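PDB 4JG9: lipoprotein from Bacillus anthracis, which is of unknown function but, as a putative lipoprotein, is probably anchored to the cell membrane and may bind lipid. Local coordinates for residues W92-P97 and N141-T146. Residues are numbered along the deposited sequence; the frame is centred on the assembly and turned at random.
Sequences WYFLDP and NELPLT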
loop_
_atom_site.group_PDB
_atom_site.type_symbol
_atom_site.label_atom_id
_atom_site.label_comp_id
_atom_site.label_asym_id
_atom_site.label_seq_id
_atom_site.Cartn_x
_atom_site.Cartn_y
_atom_site.Cartn_z
ATOM N N TRP A 92 -10.092 -18.329 -3.884
ATOM C CA TRP A 92 -10.909 -17.927 -2.748
ATOM C C TRP A 92 -12.356 -18.341 -2.973
ATOM O O TRP A 92 -12.827 -18.374 -4.116
ATOM C CB TRP A 92 -10.801 -16.430 -2.507
ATOM C CG TRP A 92 -9.567 -16.079 -1.760
ATOM C CD1 TRP A 92 -8.277 -16.207 -2.202
ATOM C CD2 TRP A 92 -9.488 -15.539 -0.438
ATOM N NE1 TRP A 92 -7.398 -15.790 -1.230
ATOM C CE2 TRP A 92 -8.113 -15.366 -0.139
ATOM C CE3 TRP A 92 -10.439 -15.182 0.524
ATOM C CZ2 TRP A 92 -7.667 -14.851 1.081
ATOM C CZ3 TRP A 92 -9.993 -14.668 1.743
ATOM C CH2 TRP A 92 -8.617 -14.508 2.006
ATOM N N TYR A 93 -13.047 -18.668 -1.883
ATOM C CA TYR A 93 -14.408 -19.186 -1.961
ATOM C C TYR A 93 -15.359 -18.383 -1.086
ATOM O O TYR A 93 -15.098 -18.183 0.114
ATOM C CB TYR A 93 -14.437 -20.657 -1.530
ATOM C CG TYR A 93 -13.620 -21.577 -2.403
ATOM C CD1 TYR A 93 -12.261 -21.757 -2.174
ATOM C CD2 TYR A 93 -14.207 -22.285 -3.445
ATOM C CE1 TYR A 93 -11.506 -22.616 -2.969
ATOM C CE2 TYR A 93 -13.463 -23.140 -4.246
ATOM C CZ TYR A 93 -12.113 -23.305 -4.001
ATOM O OH TYR A 93 -11.362 -24.152 -4.789
ATOM N N PHE A 94 -16.472 -17.957 -1.682
ATOM C CA PHE A 94 -17.464 -17.143 -0.987
ATOM C C PHE A 94 -18.658 -17.990 -0.604
ATOM O O PHE A 94 -19.631 -18.078 -1.353
ATOM C CB PHE A 94 -17.865 -15.952 -1.859
ATOM C CG PHE A 94 -16.688 -15.181 -2.361
ATOM C CD1 PHE A 94 -15.946 -14.396 -1.499
ATOM C CD2 PHE A 94 -16.292 -15.280 -3.681
ATOM C CE1 PHE A 94 -14.847 -13.711 -1.945
ATOM C CE2 PHE A 94 -15.194 -14.596 -4.134
ATOM C CZ PHE A 94 -14.470 -13.811 -3.266
ATOM N N LEU A 95 -18.554 -18.609 0.570
ATOM C CA LEU A 95 -19.491 -19.613 1.045
ATOM C C LEU A 95 -20.789 -18.995 1.514
ATOM O O LEU A 95 -21.855 -19.611 1.424
ATOM C CB LEU A 95 -18.858 -20.410 2.189
ATOM C CG LEU A 95 -17.407 -20.848 1.944
ATOM C CD1 LEU A 95 -16.810 -21.456 3.195
ATOM C CD2 LEU A 95 -17.344 -21.858 0.797
ATOM N N ASP A 96 -20.692 -17.772 2.017
ATOM C CA ASP A 96 -21.853 -17.058 2.526
ATOM C C ASP A 96 -22.881 -16.825 1.403
ATOM O O ASP A 96 -22.593 -16.140 0.407
ATOM C CB ASP A 96 -21.387 -15.741 3.140
ATOM C CG ASP A 96 -22.493 -14.983 3.840
ATOM O OD1 ASP A 96 -23.680 -15.353 3.706
ATOM O OD2 ASP A 96 -22.163 -13.993 4.530
ATOM N N PRO A 97 -24.083 -17.416 1.557
ATOM C CA PRO A 97 -25.164 -17.262 0.576
ATOM C C PRO A 97 -25.684 -15.830 0.541
ATOM O O PRO A 97 -26.395 -15.465 -0.395
ATOM C CB PRO A 97 -26.252 -18.216 1.086
ATOM C CG PRO A 97 -25.961 -18.411 2.519
ATOM C CD PRO A 97 -24.461 -18.326 2.652
ATOM N N ASN A 141 -19.215 -16.659 -5.857
ATOM C CA ASN A 141 -18.844 -17.999 -5.438
ATOM C C ASN A 141 -17.347 -18.222 -5.281
ATOM O O ASN A 141 -16.881 -18.561 -4.206
ATOM C CB ASN A 141 -19.460 -19.037 -6.366
ATOM C CG ASN A 141 -20.967 -19.053 -6.284
ATOM O OD1 ASN A 141 -21.552 -18.569 -5.321
ATOM N ND2 ASN A 141 -21.604 -19.610 -7.299
ATOM N N GLU A 142 -16.594 -18.036 -6.356
ATOM C CA GLU A 142 -15.151 -18.234 -6.296
ATOM C C GLU A 142 -14.357 -17.226 -7.119
ATOM O O GLU A 142 -14.832 -16.704 -8.114
ATOM C CB GLU A 142 -14.777 -19.670 -6.665
ATOM C CG GLU A 142 -14.807 -19.972 -8.147
ATOM C CD GLU A 142 -14.456 -21.412 -8.451
ATOM O OE1 GLU A 142 -14.812 -22.298 -7.654
ATOM O OE2 GLU A 142 -13.830 -21.656 -9.498
ATOM N N LEU A 143 -13.129 -16.971 -6.690
ATOM C CA LEU A 143 -12.265 -15.965 -7.298
ATOM C C LEU A 143 -10.790 -16.240 -7.000
ATOM O O LEU A 143 -10.398 -16.408 -5.848
ATOM C CB LEU A 143 -12.661 -14.561 -6.801
ATOM C CG LEU A 143 -11.917 -13.363 -7.429
ATOM C CD1 LEU A 143 -12.330 -13.152 -8.871
ATOM C CD2 LEU A 143 -12.098 -12.083 -6.625
ATOM N N PRO A 144 -9.957 -16.273 -8.043
ATOM C CA PRO A 144 -8.518 -16.489 -7.862
ATOM C C PRO A 144 -7.797 -15.207 -7.495
ATOM O O PRO A 144 -8.012 -14.191 -8.130
ATOM C CB PRO A 144 -8.051 -16.979 -9.231
ATOM C CG PRO A 144 -9.137 -16.650 -10.182
ATOM C CD PRO A 144 -10.316 -16.075 -9.452
ATOM N N LEU A 145 -6.994 -15.260 -6.440
ATOM C CA LEU A 145 -6.235 -14.110 -5.985
ATOM C C LEU A 145 -4.765 -14.474 -5.849
ATOM O O LEU A 145 -4.411 -15.494 -5.238
ATOM C CB LEU A 145 -6.753 -13.643 -4.627
ATOM C CG LEU A 145 -8.209 -13.185 -4.593
ATOM C CD1 LEU A 145 -8.600 -12.786 -3.172
ATOM C CD2 LEU A 145 -8.409 -12.036 -5.558
ATOM N N THR A 146 -3.900 -13.640 -6.404
ATOM C CA THR A 146 -2.471 -13.873 -6.278
ATOM C C THR A 146 -1.938 -13.087 -5.087
ATOM O O THR A 146 -2.084 -11.855 -5.011
ATOM C CB THR A 146 -1.725 -13.500 -7.568
ATOM O OG1 THR A 146 -2.259 -14.267 -8.655
ATOM C CG2 THR A 146 -0.242 -13.802 -7.446
HETATM O O HOH W 1 -21.785 -17.479 -2.719
#
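Asn141 O takes the amide hydrogen of Phe94 in a short, almost straight bond of 2.6 Å between Phe94 N and Asn141 O (angle at the hydrogen 178°), which holds Phe94 where strand 88-94 ends. The same carbonyl oxygen also receives a weaker CA-H...O contact from Tyr93 CA and lies against CB and CD2 of Phe94. At the far end of the Asn141 side chain, a water lies within hydrogen-bonding reach of both Asn141 OD1 and Phe94 O and may link them.

Glu142 faces Tyr93 in a non-hydrogen-bonded antiparallel pair. Its CG sits between the backbone N and the carbonyl carbon (chi1 77°), and from there the chain runs beside the Tyr93 ring in the same direction, bringing OE1 to 3.8 Å from Tyr93 CE2. The carboxylate stands nearly perpendicular to the ring.

Leu143 pairs with Trp92 through two backbone hydrogen bonds: Trp92 N to Leu143 O at 2.8 Å and Leu143 N to Trp92 O at 2.9 Å. Its CB rests against the edge of the Phe94 ring, 3.7 Å from CE2. Leu145 completes the apolar side, where CD1 lies over one face of the Trp92 indole, 3.6 Å from the centroid of the five-membered ring, in a CH-pi contact; Ile75 and Met77 of strand 75-78 also touch this tryptophan.

The pairing adds strand 142-147 to the border of a five-stranded antiparallel sheet. Its two faces differ in chemistry: Trp92, Leu143 and Leu145 share an apolar face, and Phe94, Leu143 and Leu145 touch Ile136, Asn134 and Thr132 of strand 131-136 in the second sheet, whereas Tyr93 and Glu142 form a more polar face, consistent with one side packing into the protein interior and the other meeting solvent.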